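Local coordinates for long form salivary protein D7L1 (Aedes aegypti, PDB 3DXL), which binds and sequesters host biogenic amines and cysteinyl leukotrienes, along with leukotriene B4, to modulate blood feeding by the female mosquito, at residues M1-P6 / E75-Y80. Sequence-based numbering, arbitrary orientation.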
loop_
_atom_site.group_PDB
_atom_site.type_symbol
_atom_site.label_atom_id
_atom_site.label_comp_id
_atom_site.label_asym_id
_atom_site.label_seq_id
_atom_site.Cartn_x
_atom_site.Cartn_y
_atom_site.Cartn_z
ATOM N N MET A 1 4.593 -9.455 11.842
ATOM C CA MET A 1 3.650 -9.069 10.746
ATOM C C MET A 1 2.264 -8.747 11.283
ATOM O O MET A 1 1.723 -9.464 12.136
ATOM C CB MET A 1 3.556 -10.173 9.690
ATOM C CG MET A 1 4.847 -10.409 8.928
ATOM S SD MET A 1 5.388 -8.967 7.983
ATOM C CE MET A 1 4.266 -9.007 6.583
ATOM N N GLY A 2 1.685 -7.669 10.762
ATOM C CA GLY A 2 0.409 -7.170 11.249
ATOM C C GLY A 2 0.555 -6.370 12.531
ATOM O O GLY A 2 1.668 -6.224 13.052
ATOM N N PRO A 3 -0.563 -5.829 13.046
ATOM C CA PRO A 3 -1.881 -5.925 12.422
ATOM C C PRO A 3 -1.996 -4.965 11.229
ATOM O O PRO A 3 -1.158 -4.068 11.060
ATOM C CB PRO A 3 -2.819 -5.472 13.537
ATOM C CG PRO A 3 -1.987 -4.475 14.311
ATOM C CD PRO A 3 -0.598 -5.033 14.289
ATOM N N PHE A 4 -3.026 -5.162 10.421
ATOM C CA PHE A 4 -3.277 -4.338 9.246
ATOM C C PHE A 4 -4.640 -3.688 9.348
ATOM O O PHE A 4 -5.635 -4.356 9.664
ATOM C CB PHE A 4 -3.218 -5.196 7.986
ATOM C CG PHE A 4 -1.885 -5.823 7.737
ATOM C CD1 PHE A 4 -0.804 -5.057 7.298
ATOM C CD2 PHE A 4 -1.698 -7.186 7.935
ATOM C CE1 PHE A 4 0.433 -5.649 7.060
ATOM C CE2 PHE A 4 -0.468 -7.776 7.696
ATOM C CZ PHE A 4 0.600 -7.011 7.261
ATOM N N ASP A 5 -4.694 -2.384 9.067
ATOM C CA ASP A 5 -5.963 -1.689 9.066
ATOM C C ASP A 5 -6.651 -1.852 7.702
ATOM O O ASP A 5 -6.092 -2.493 6.801
ATOM C CB ASP A 5 -5.802 -0.218 9.525
ATOM C CG ASP A 5 -5.094 0.679 8.504
ATOM O OD1 ASP A 5 -5.134 0.389 7.294
ATOM O OD2 ASP A 5 -4.529 1.711 8.940
ATOM N N PRO A 6 -7.883 -1.346 7.555
ATOM C CA PRO A 6 -8.573 -1.554 6.276
ATOM C C PRO A 6 -7.847 -1.030 5.039
ATOM O O PRO A 6 -7.898 -1.670 3.981
ATOM C CB PRO A 6 -9.907 -0.839 6.481
ATOM C CG PRO A 6 -10.143 -0.988 7.955
ATOM C CD PRO A 6 -8.782 -0.734 8.553
ATOM N N GLU A 75 -2.218 -11.595 15.790
ATOM C CA GLU A 75 -1.966 -10.155 15.846
ATOM C C GLU A 75 -3.175 -9.385 15.331
ATOM O O GLU A 75 -3.600 -8.390 15.925
ATOM C CB GLU A 75 -0.722 -9.778 15.031
ATOM C CG GLU A 75 0.602 -10.096 15.706
ATOM C CD GLU A 75 0.752 -9.425 17.065
ATOM O OE1 GLU A 75 0.517 -8.200 17.169
ATOM O OE2 GLU A 75 1.101 -10.136 18.027
ATOM N N GLN A 76 -3.739 -9.870 14.227
ATOM C CA GLN A 76 -4.897 -9.247 13.621
ATOM C C GLN A 76 -6.117 -9.265 14.545
ATOM O O GLN A 76 -6.806 -8.256 14.708
ATOM C CB GLN A 76 -5.203 -9.906 12.275
ATOM C CG GLN A 76 -6.207 -9.157 11.423
ATOM C CD GLN A 76 -5.680 -7.849 10.856
ATOM O OE1 GLN A 76 -4.523 -7.485 11.053
ATOM N NE2 GLN A 76 -6.541 -7.143 10.157
ATOM N N PHE A 77 -6.379 -10.417 15.150
ATOM C CA PHE A 77 -7.517 -10.573 16.051
ATOM C C PHE A 77 -7.360 -9.742 17.331
ATOM O O PHE A 77 -8.333 -9.197 17.842
ATOM C CB PHE A 77 -7.727 -12.062 16.351
ATOM C CG PHE A 77 -8.929 -12.368 17.203
ATOM C CD1 PHE A 77 -10.160 -11.769 16.969
ATOM C CD2 PHE A 77 -8.828 -13.314 18.221
ATOM C CE1 PHE A 77 -11.265 -12.088 17.768
ATOM C CE2 PHE A 77 -9.924 -13.639 19.015
ATOM C CZ PHE A 77 -11.141 -13.033 18.787
ATOM N N LYS A 78 -6.137 -9.657 17.838
ATOM C CA LYS A 78 -5.842 -8.804 18.995
ATOM C C LYS A 78 -6.190 -7.340 18.714
ATOM O O LYS A 78 -6.767 -6.653 19.559
ATOM C CB LYS A 78 -4.375 -8.941 19.391
ATOM C CG LYS A 78 -3.957 -8.121 20.601
ATOM C CD LYS A 78 -2.486 -8.344 20.908
ATOM C CE LYS A 78 -2.100 -7.775 22.261
ATOM N NZ LYS A 78 -0.649 -7.975 22.527
ATOM N N ALA A 79 -5.844 -6.882 17.513
ATOM C CA ALA A 79 -6.122 -5.509 17.095
ATOM C C ALA A 79 -7.599 -5.285 16.783
ATOM O O ALA A 79 -8.116 -4.178 16.957
ATOM C CB ALA A 79 -5.271 -5.139 15.893
ATOM N N TYR A 80 -8.284 -6.335 16.318
ATOM C CA TYR A 80 -9.685 -6.221 15.913
ATOM C C TYR A 80 -10.589 -7.299 16.524
ATOM O O TYR A 80 -11.067 -8.191 15.813
ATOM C CB TYR A 80 -9.805 -6.205 14.379
ATOM C CG TYR A 80 -9.041 -5.061 13.760
ATOM C CD1 TYR A 80 -9.582 -3.778 13.728
ATOM C CD2 TYR A 80 -7.759 -5.256 13.252
ATOM C CE1 TYR A 80 -8.877 -2.718 13.191
ATOM C CE2 TYR A 80 -7.040 -4.201 12.707
ATOM C CZ TYR A 80 -7.608 -2.941 12.686
ATOM O OH TYR A 80 -6.902 -1.893 12.156
HETATM O O HOH W 1 2.287 -6.568 15.877
#
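The carboxamide of Q76 pairs with the backbone of F4 through two hydrogen bonds. F4 N donates to Q76 OE1 at 2.8 Å with an N-H...O angle of 169°, meeting a lone pair in the carbonyl plane; Q76 NE2 returns a bond to F4 O at 3.0 Å, nearly within its own amide plane. The Q76 chain leaves its helix with CG anti to the backbone N (chi1 -168°) and bends at chi2, which carries the amide alongside the N-terminal segment 1-6. NE2 also donates to L127 O, and F4 O accepts from H129, bringing in the end of helix 121-127 and the loop that follows.

Van der Waals contacts flank this pair. P3, preceded by a cis peptide bond, presses CB against A79 CB at 3.4 Å, an apolar contact tighter than usual for two carbons. Y80 brings its ring alongside F4 and D5, with CE2 3.4 Å from F4 O, while Y80 OH lies 3.2 Å from D5 CA.

Water links the outer end, donating to G2 O at 2.9 Å and to E75 OE1 at 2.7 Å.

The contact lies in the N-terminal PBP/GOBP-family half, whose pocket binds lipids; the P6 side chain is about 7 Å from that of K149, which binds leukotriene E4. Because both amide bonds use F4 main-chain atoms, the recognition does not rest on its side chain, and it probably helps set the path into helix 6-20.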